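Local coordinates for protein leucine aminopeptidase (Fimbriiglobus ruber, PDB 7D1B) that probably acts as a zinc-dependent glutaminyl cyclase of the M28 peptidase family, closing N-terminal glutamine into pyroglutamate, at residues V108-R121 with S175-Y189. Residues are numbered along the deposited sequence; the frame is centred on the assembly and turned at random.
Sequences VDMTNLIASWFPDR and SNVGVDFVLFDGEEY. With ZN (zinc ion), chain B.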
ATOM      1  N   VAL A 108       2.606  15.997 -15.466  1.00 15.47           N
ATOM      2  CA  VAL A 108       2.432  14.556 -15.472  1.00 16.00           C
ATOM      3  C   VAL A 108       1.026  14.246 -14.999  1.00 14.67           C
ATOM      4  O   VAL A 108       0.572  14.784 -13.975  1.00 15.66           O
ATOM      5  CB  VAL A 108       3.520  13.832 -14.653  1.00 17.36           C
ATOM      6  CG1 VAL A 108       3.615  14.316 -13.224  0.63 17.12           C
ATOM      7  CG2 VAL A 108       3.351  12.321 -14.731  0.63 17.52           C
ATOM      8  N   ASP A 109       0.337  13.402 -15.766  1.00 15.66           N
ATOM      9  CA  ASP A 109      -0.966  12.890 -15.368  1.00 15.71           C
ATOM     10  C   ASP A 109      -0.797  11.825 -14.297  1.00 15.50           C
ATOM     11  O   ASP A 109       0.014  10.908 -14.458  1.00 17.87           O
ATOM     12  CB  ASP A 109      -1.645  12.247 -16.576  1.00 18.48           C
ATOM     13  CG  ASP A 109      -2.136  13.254 -17.575  1.00 22.32           C
ATOM     14  OD1 ASP A 109      -2.675  14.293 -17.152  1.00 24.92           O
ATOM     15  OD2 ASP A 109      -1.991  12.990 -18.782  1.00 27.08           O
ATOM     16  N   MET A 110      -1.550  11.959 -13.212  1.00 14.49           N
ATOM     17  CA  MET A 110      -1.567  11.018 -12.107  1.00 14.00           C
ATOM     18  C   MET A 110      -2.991  10.522 -11.923  1.00 13.77           C
ATOM     19  O   MET A 110      -3.962  11.268 -12.144  1.00 14.77           O
ATOM     20  CB  MET A 110      -1.120  11.710 -10.820  1.00 14.81           C
ATOM     21  CG  MET A 110       0.259  12.266 -10.908  1.00 16.44           C
ATOM     22  SD  MET A 110       1.405  10.929 -10.536  0.73 14.23           S
ATOM     23  CE  MET A 110       2.980  11.814 -10.444  1.00 15.20           C
ATOM     24  N   THR A 111      -3.115   9.276 -11.471  1.00 12.93           N
ATOM     25  CA  THR A 111      -4.431   8.706 -11.174  1.00 13.26           C
ATOM     26  C   THR A 111      -4.332   7.834  -9.932  1.00 13.09           C
ATOM     27  O   THR A 111      -3.645   6.807  -9.957  1.00 13.58           O
ATOM     28  CB  THR A 111      -4.965   7.859 -12.341  1.00 15.11           C
ATOM     29  OG1 THR A 111      -4.915   8.614 -13.553  1.00 16.99           O
ATOM     30  CG2 THR A 111      -6.417   7.438 -12.085  1.00 16.81           C
ATOM     31  N   ASN A 112      -5.023   8.209  -8.854  1.00 12.80           N
ATOM     32  CA  ASN A 112      -5.218   7.250  -7.772  1.00 12.77           C
ATOM     33  C   ASN A 112      -6.397   6.354  -8.136  1.00 12.49           C
ATOM     34  O   ASN A 112      -7.350   6.788  -8.781  1.00 14.40           O
ATOM     35  CB  ASN A 112      -5.566   7.948  -6.457  1.00 12.77           C
ATOM     36  CG  ASN A 112      -4.461   8.846  -5.927  1.00 12.42           C
ATOM     37  OD1 ASN A 112      -3.261   8.599  -6.137  1.00 12.72           O
ATOM     38  ND2 ASN A 112      -4.867   9.882  -5.196  1.00 13.37           N
ATOM     39  N   LEU A 113      -6.328   5.094  -7.735  1.00 12.71           N
ATOM     40  CA  LEU A 113      -7.430   4.160  -7.964  1.00 13.90           C
ATOM     41  C   LEU A 113      -8.031   3.763  -6.623  1.00 14.93           C
ATOM     42  O   LEU A 113      -7.306   3.477  -5.670  1.00 16.70           O
ATOM     43  CB  LEU A 113      -6.929   2.908  -8.679  1.00 17.21           C
ATOM     44  CG  LEU A 113      -7.780   2.043  -9.606  0.51 16.26           C
ATOM     45  CD1 LEU A 113      -8.349   2.882 -10.736  0.51 15.72           C
ATOM     46  CD2 LEU A 113      -6.983   0.879 -10.181  0.51 16.20           C
ATOM     47  N   ILE A 114      -9.353   3.750  -6.536  1.00 14.70           N
ATOM     48  CA  ILE A 114     -10.036   3.341  -5.317  1.00 15.41           C
ATOM     49  C   ILE A 114     -10.975   2.205  -5.681  1.00 15.28           C
ATOM     50  O   ILE A 114     -11.835   2.365  -6.550  1.00 18.03           O
ATOM     51  CB  ILE A 114     -10.816   4.497  -4.678  1.00 17.72           C
ATOM     52  CG1 ILE A 114      -9.895   5.688  -4.392  1.00 18.87           C
ATOM     53  CG2 ILE A 114     -11.533   4.017  -3.401  1.00 18.70           C
ATOM     54  CD1 ILE A 114     -10.647   6.982  -4.116  1.00 24.24           C
ATOM     55  N   ALA A 115     -10.824   1.066  -5.015  1.00 13.44           N
ATOM     56  CA  ALA A 115     -11.737  -0.069  -5.158  1.00 13.83           C
ATOM     57  C   ALA A 115     -12.493  -0.205  -3.842  1.00 13.42           C
ATOM     58  O   ALA A 115     -11.895  -0.524  -2.813  1.00 13.61           O
ATOM     59  CB  ALA A 115     -10.983  -1.348  -5.501  1.00 15.19           C
ATOM     60  N   SER A 116     -13.797   0.061  -3.875  1.00 12.96           N
ATOM     61  CA  SER A 116     -14.601   0.204  -2.671  1.00 13.08           C
ATOM     62  C   SER A 116     -15.473  -1.017  -2.459  1.00 12.50           C
ATOM     63  O   SER A 116     -16.126  -1.508  -3.393  1.00 13.33           O
ATOM     64  CB  SER A 116     -15.502   1.439  -2.768  1.00 16.34           C
ATOM     65  OG  SER A 116     -14.791   2.643  -2.704  0.68 16.37           O
ATOM     66  N   TRP A 117     -15.533  -1.434  -1.200  1.00 12.01           N
ATOM     67  CA  TRP A 117     -16.346  -2.543  -0.723  1.00 11.59           C
ATOM     68  C   TRP A 117     -17.258  -2.043   0.391  1.00 11.81           C
ATOM     69  O   TRP A 117     -16.837  -1.265   1.261  1.00 11.95           O
ATOM     70  CB  TRP A 117     -15.434  -3.639  -0.125  1.00 12.40           C
ATOM     71  CG  TRP A 117     -14.292  -4.070  -1.008  1.00 11.92           C
ATOM     72  CD1 TRP A 117     -13.010  -3.611  -0.957  1.00 12.09           C
ATOM     73  CD2 TRP A 117     -14.336  -5.015  -2.088  1.00 11.52           C
ATOM     74  NE1 TRP A 117     -12.238  -4.230  -1.911  1.00 12.02           N
ATOM     75  CE2 TRP A 117     -13.031  -5.099  -2.622  1.00 12.37           C
ATOM     76  CE3 TRP A 117     -15.354  -5.813  -2.645  1.00 12.36           C
ATOM     77  CZ2 TRP A 117     -12.705  -5.961  -3.674  1.00 12.60           C
ATOM     78  CZ3 TRP A 117     -15.028  -6.654  -3.704  1.00 12.91           C
ATOM     79  CH2 TRP A 117     -13.713  -6.727  -4.205  1.00 13.09           C
ATOM     80  N   PHE A 118     -18.500  -2.521   0.380  1.00 13.05           N
ATOM     81  CA  PHE A 118     -19.485  -2.295   1.442  1.00 13.59           C
ATOM     82  C   PHE A 118     -19.863  -0.814   1.514  1.00 13.63           C
ATOM     83  O   PHE A 118     -19.462  -0.096   2.436  1.00 13.60           O
ATOM     84  CB  PHE A 118     -19.016  -2.821   2.812  1.00 13.78           C
ATOM     85  CG  PHE A 118     -18.179  -4.088   2.750  1.00 13.35           C
ATOM     86  CD1 PHE A 118     -18.583  -5.216   2.013  1.00 14.94           C
ATOM     87  CD2 PHE A 118     -16.958  -4.133   3.410  1.00 13.88           C
ATOM     88  CE1 PHE A 118     -17.774  -6.350   1.949  1.00 14.72           C
ATOM     89  CE2 PHE A 118     -16.153  -5.282   3.359  1.00 14.60           C
ATOM     90  CZ  PHE A 118     -16.571  -6.385   2.633  1.00 15.07           C
ATOM     91  N   PRO A 119     -20.633  -0.324   0.546  1.00 14.23           N
ATOM     92  CA  PRO A 119     -20.879   1.129   0.484  1.00 16.06           C
ATOM     93  C   PRO A 119     -21.765   1.659   1.601  1.00 15.58           C
ATOM     94  O   PRO A 119     -21.688   2.852   1.914  1.00 16.67           O
ATOM     95  CB  PRO A 119     -21.537   1.322  -0.892  1.00 18.33           C
ATOM     96  CG  PRO A 119     -22.148  -0.031  -1.197  1.00 17.81           C
ATOM     97  CD  PRO A 119     -21.171  -1.033  -0.625  1.00 15.89           C
ATOM     98  N   ASP A 120     -22.614   0.833   2.202  1.00 15.21           N
ATOM     99  CA  ASP A 120     -23.635   1.345   3.122  1.00 15.67           C
ATOM    100  C   ASP A 120     -23.093   1.300   4.552  1.00 15.20           C
ATOM    101  O   ASP A 120     -23.512   0.482   5.381  1.00 15.48           O
ATOM    102  CB  ASP A 120     -24.912   0.517   3.004  1.00 17.39           C
ATOM    103  CG  ASP A 120     -26.095   1.217   3.553  0.69 17.18           C
ATOM    104  OD1 ASP A 120     -25.897   2.247   4.234  0.69 18.24           O
ATOM    105  OD2 ASP A 120     -27.222   0.737   3.300  0.69 18.34           O
ATOM    106  N   ARG A 121     -22.131   2.191   4.831  1.00 15.34           N
ATOM    107  CA  ARG A 121     -21.387   2.188   6.091  1.00 14.45           C
ATOM    108  C   ARG A 121     -21.000   3.615   6.468  1.00 14.54           C
ATOM    109  O   ARG A 121     -20.531   4.382   5.620  1.00 17.13           O
ATOM    110  CB  ARG A 121     -20.094   1.373   5.958  1.00 15.07           C
ATOM    111  CG  ARG A 121     -20.304  -0.126   5.697  1.00 14.42           C
ATOM    112  CD  ARG A 121     -20.836  -0.841   6.929  1.00 14.51           C
ATOM    113  NE  ARG A 121     -20.871  -2.303   6.783  1.00 14.14           N
ATOM    114  CZ  ARG A 121     -21.874  -2.968   6.222  1.00 13.83           C
ATOM    115  NH1 ARG A 121     -22.954  -2.329   5.771  1.00 14.96           N
ATOM    116  NH2 ARG A 121     -21.813  -4.283   6.159  1.00 15.30           N
ATOM    117  N   SER A 175     -18.303  -7.366   7.724  1.00 11.94           N
ATOM    118  CA  SER A 175     -17.612  -6.152   8.142  1.00 12.30           C
ATOM    119  C   SER A 175     -18.603  -5.091   8.580  1.00 12.26           C
ATOM    120  O   SER A 175     -19.493  -4.717   7.812  1.00 13.40           O
ATOM    121  CB  SER A 175     -16.780  -5.589   6.993  1.00 12.96           C
ATOM    122  OG  SER A 175     -16.142  -4.407   7.446  1.00 13.66           O
ATOM    123  N   ASN A 176     -18.381  -4.531   9.767  1.00 12.16           N
ATOM    124  CA  ASN A 176     -19.185  -3.413  10.238  1.00 12.66           C
ATOM    125  C   ASN A 176     -18.710  -2.070   9.707  1.00 12.65           C
ATOM    126  O   ASN A 176     -19.314  -1.039  10.041  1.00 14.51           O
ATOM    127  CB  ASN A 176     -19.192  -3.406  11.765  1.00 13.39           C
ATOM    128  CG  ASN A 176     -19.790  -4.673  12.324  1.00 14.44           C
ATOM    129  OD1 ASN A 176     -20.781  -5.191  11.788  1.00 15.65           O
ATOM    130  ND2 ASN A 176     -19.183  -5.206  13.370  1.00 15.35           N
ATOM    131  N   VAL A 177     -17.676  -2.067   8.880  1.00 12.13           N
ATOM    132  CA  VAL A 177     -17.095  -0.862   8.300  1.00 12.54           C
ATOM    133  C   VAL A 177     -16.993  -1.020   6.790  1.00 12.13           C
ATOM    134  O   VAL A 177     -16.891  -2.128   6.259  1.00 12.72           O
ATOM    135  CB  VAL A 177     -15.710  -0.560   8.911  1.00 12.52           C
ATOM    136  CG1 VAL A 177     -15.853  -0.167  10.378  1.00 15.24           C
ATOM    137  CG2 VAL A 177     -14.755  -1.736   8.741  1.00 14.32           C
ATOM    138  N   GLY A 178     -16.989   0.100   6.084  1.00 11.85           N
ATOM    139  CA  GLY A 178     -16.599   0.064   4.692  1.00 12.50           C
ATOM    140  C   GLY A 178     -15.121  -0.237   4.568  1.00 10.90           C
ATOM    141  O   GLY A 178     -14.348  -0.004   5.502  1.00 11.75           O
ATOM    142  N   VAL A 179     -14.711  -0.754   3.403  1.00 11.33           N
ATOM    143  CA  VAL A 179     -13.283  -0.967   3.146  1.00 11.74           C
ATOM    144  C   VAL A 179     -12.966  -0.430   1.765  1.00 10.77           C
ATOM    145  O   VAL A 179     -13.537  -0.893   0.772  1.00 11.67           O
ATOM    146  CB  VAL A 179     -12.874  -2.448   3.260  1.00 11.89           C
ATOM    147  CG1 VAL A 179     -11.373  -2.600   2.971  1.00 14.02           C
ATOM    148  CG2 VAL A 179     -13.189  -2.982   4.639  1.00 12.60           C
ATOM    149  N   ASP A 180     -12.045   0.535   1.698  1.00 11.45           N
ATOM    150  CA  ASP A 180     -11.561   1.072   0.433  1.00 11.45           C
ATOM    151  C   ASP A 180     -10.117   0.639   0.227  1.00 10.80           C
ATOM    152  O   ASP A 180      -9.261   0.894   1.088  1.00 12.19           O
ATOM    153  CB  ASP A 180     -11.659   2.597   0.408  1.00 12.53           C
ATOM    154  CG  ASP A 180     -13.090   3.051   0.395  1.00 13.32           C
ATOM    155  OD1 ASP A 180     -13.925   2.323  -0.178  1.00 14.56           O
ATOM    156  OD2 ASP A 180     -13.409   4.107   0.968  1.00 14.60           O
ATOM    157  N   PHE A 181      -9.861  -0.045  -0.889  1.00 10.96           N
ATOM    158  CA  PHE A 181      -8.502  -0.302  -1.343  1.00 10.66           C
ATOM    159  C   PHE A 181      -8.083   0.933  -2.132  1.00 10.85           C
ATOM    160  O   PHE A 181      -8.741   1.287  -3.122  1.00 12.55           O
ATOM    161  CB  PHE A 181      -8.481  -1.504  -2.285  1.00 11.47           C
ATOM    162  CG  PHE A 181      -8.739  -2.850  -1.638  1.00 11.06           C
ATOM    163  CD1 PHE A 181      -8.980  -3.006  -0.270  1.00 11.56           C
ATOM    164  CD2 PHE A 181      -8.723  -3.995  -2.438  1.00 12.36           C
ATOM    165  CE1 PHE A 181      -9.192  -4.290   0.285  1.00 12.36           C
ATOM    166  CE2 PHE A 181      -8.928  -5.260  -1.888  1.00 12.90           C
ATOM    167  CZ  PHE A 181      -9.159  -5.413  -0.539  1.00 12.74           C
ATOM    168  N   VAL A 182      -7.033   1.612  -1.691  1.00 11.10           N
ATOM    169  CA  VAL A 182      -6.612   2.851  -2.330  1.00 11.19           C
ATOM    170  C   VAL A 182      -5.193   2.652  -2.851  1.00 11.53           C
ATOM    171  O   VAL A 182      -4.278   2.311  -2.084  1.00 11.80           O
ATOM    172  CB  VAL A 182      -6.699   4.055  -1.372  1.00 12.36           C
ATOM    173  CG1 VAL A 182      -6.256   5.332  -2.083  1.00 13.63           C
ATOM    174  CG2 VAL A 182      -8.127   4.183  -0.804  1.00 12.47           C
ATOM    175  N   LEU A 183      -5.015   2.880  -4.153  1.00 11.30           N
ATOM    176  CA  LEU A 183      -3.717   2.802  -4.812  1.00 11.57           C
ATOM    177  C   LEU A 183      -3.274   4.218  -5.161  1.00 11.50           C
ATOM    178  O   LEU A 183      -3.932   4.911  -5.958  1.00 12.30           O
ATOM    179  CB  LEU A 183      -3.810   1.926  -6.056  1.00 13.30           C
ATOM    180  CG  LEU A 183      -4.004   0.458  -5.655  1.00 13.75           C
ATOM    181  CD1 LEU A 183      -4.607  -0.313  -6.796  1.00 19.77           C
ATOM    182  CD2 LEU A 183      -2.692  -0.131  -5.205  1.00 17.21           C
ATOM    183  N   PHE A 184      -2.181   4.656  -4.537  1.00 11.11           N
ATOM    184  CA  PHE A 184      -1.653   6.002  -4.740  1.00 11.18           C
ATOM    185  C   PHE A 184      -0.681   6.035  -5.909  1.00 11.15           C
ATOM    186  O   PHE A 184       0.306   5.287  -5.936  1.00 11.62           O
ATOM    187  CB  PHE A 184      -0.896   6.481  -3.508  1.00 12.04           C
ATOM    188  CG  PHE A 184      -1.722   6.532  -2.249  1.00 11.39           C
ATOM    189  CD1 PHE A 184      -2.898   7.284  -2.172  1.00 12.24           C
ATOM    190  CD2 PHE A 184      -1.309   5.833  -1.118  1.00 12.41           C
ATOM    191  CE1 PHE A 184      -3.630   7.331  -0.988  1.00 12.48           C
ATOM    192  CE2 PHE A 184      -2.035   5.890   0.060  1.00 12.89           C
ATOM    193  CZ  PHE A 184      -3.193   6.631   0.121  1.00 12.66           C
ATOM    194  N   ASP A 185      -0.934   6.936  -6.855  1.00 11.44           N
ATOM    195  CA  ASP A 185       0.059   7.241  -7.868  1.00 11.32           C
ATOM    196  C   ASP A 185       1.122   8.178  -7.286  1.00 11.98           C
ATOM    197  O   ASP A 185       0.949   8.784  -6.220  1.00 12.36           O
ATOM    198  CB  ASP A 185      -0.636   7.911  -9.055  1.00 12.47           C
ATOM    199  CG  ASP A 185       0.088   7.712 -10.392  1.00 12.29           C
ATOM    200  OD1 ASP A 185       1.282   7.312 -10.433  1.00 12.58           O
ATOM    201  OD2 ASP A 185      -0.577   7.959 -11.430  1.00 13.31           O
ATOM    202  N   GLY A 186       2.232   8.294  -8.002  1.00 12.10           N
ATOM    203  CA  GLY A 186       3.172   9.371  -7.760  1.00 12.61           C
ATOM    204  C   GLY A 186       3.776   9.388  -6.375  1.00 12.12           C
ATOM    205  O   GLY A 186       4.134  10.461  -5.871  1.00 12.28           O
ATOM    206  N   GLU A 187       3.936   8.219  -5.743  1.00 11.85           N
ATOM    207  CA  GLU A 187       4.663   8.218  -4.479  1.00 12.13           C
ATOM    208  C   GLU A 187       6.126   8.566  -4.694  1.00 11.74           C
ATOM    209  O   GLU A 187       6.716   9.289  -3.889  1.00 12.68           O
ATOM    210  CB  GLU A 187       4.556   6.880  -3.758  1.00 13.05           C
ATOM    211  CG  GLU A 187       5.159   6.939  -2.354  1.00 14.76           C
ATOM    212  CD  GLU A 187       6.356   6.093  -2.192  1.00 18.10           C
ATOM    213  OE1 GLU A 187       6.503   5.084  -2.908  1.00 20.34           O
ATOM    214  OE2 GLU A 187       7.167   6.453  -1.322  1.00 23.25           O
ATOM    215  N   GLU A 188       6.738   8.034  -5.749  1.00 12.29           N
ATOM    216  CA  GLU A 188       8.170   8.215  -5.944  1.00 12.27           C
ATOM    217  C   GLU A 188       8.501   8.295  -7.434  1.00 12.61           C
ATOM    218  O   GLU A 188       9.310   7.531  -7.979  1.00 13.00           O
ATOM    219  CB  GLU A 188       8.991   7.195  -5.157  1.00 13.96           C
ATOM    220  CG  GLU A 188       8.719   5.747  -5.457  1.00 15.17           C
ATOM    221  CD  GLU A 188       9.601   4.855  -4.596  1.00 15.95           C
ATOM    222  OE1 GLU A 188      10.574   5.380  -3.968  1.00 18.31           O
ATOM    223  OE2 GLU A 188       9.335   3.626  -4.499  1.00 16.25           O
ATOM    224  N   TYR A 189       7.910   9.304  -8.078  1.00 12.39           N
ATOM    225  CA  TYR A 189       8.210   9.658  -9.460  1.00 12.82           C
ATOM    226  C   TYR A 189       9.500  10.479  -9.474  1.00 12.86           C
ATOM    227  O   TYR A 189       9.523  11.673  -9.788  1.00 12.92           O
ATOM    228  CB  TYR A 189       7.015  10.410 -10.034  1.00 13.03           C
ATOM    229  CG  TYR A 189       7.164  10.868 -11.463  1.00 12.94           C
ATOM    230  CD1 TYR A 189       7.416   9.965 -12.483  1.00 13.95           C
ATOM    231  CD2 TYR A 189       7.035  12.212 -11.793  1.00 14.16           C
ATOM    232  CE1 TYR A 189       7.555  10.390 -13.802  1.00 14.71           C
ATOM    233  CE2 TYR A 189       7.159  12.646 -13.106  1.00 15.34           C
ATOM    234  CZ  TYR A 189       7.414  11.722 -14.113  1.00 14.69           C
ATOM    235  OH  TYR A 189       7.534  12.102 -15.432  1.00 16.42           O
TER
HETATM  236 ZN    ZN B 801      10.549   2.719  -3.271  1.00 16.73          ZN
HETATM  237  O   HOH W   1       0.175   8.271 -13.939  1.00 14.29           O
HETATM  238  O   HOH W   2      10.382   2.904  -1.179  1.00 14.76           O
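W117 and F181 both turn CG anti to their carbonyl carbons (chi1 -51° and -70°), and these torsions bring the indole's pyrrole edge over one face of the phenyl ring. The pair is edge-to-face, with NE1 of W117 above the centre of the F181 ring and the planes at 67°. Beneath it the backbones run as an antiparallel ladder from L113–L183 to W117–V179; A115 N donates to F181 O at 2.8 Å, and F181 N donates back to A115 O. On the other face of the sheet, in the conformer given, S116 OG donates to D180 OD1 at 2.7 Å, meeting the carboxylate from above its plane; R124 makes a salt bridge with the same oxygen.

Past the ladder, side chains take over the pairing. N112 OD1 accepts D185 N at 2.9 Å in the carbonyl plane, while D185 receives T111 N on the anti lone pair of OD2 at 2.9 Å. A water bridges that oxygen to D109 O, and S69 holds OD1. At the far end R121 grips S175 O side-on through NE (3.0 Å) and NH2 (2.9 Å). With R121 cut back to an alanine, S175 O would probably lose both donors and the 175–177 loop would be less firmly held.

E188, just beyond D185, binds zinc with D155 and H309. Within the mixed sheet, strand 108-117 lies between 91-99 and 178-184, helix 72-87 packs against L113 and A115, and strand 123-130 flanks 178-184 on its other side.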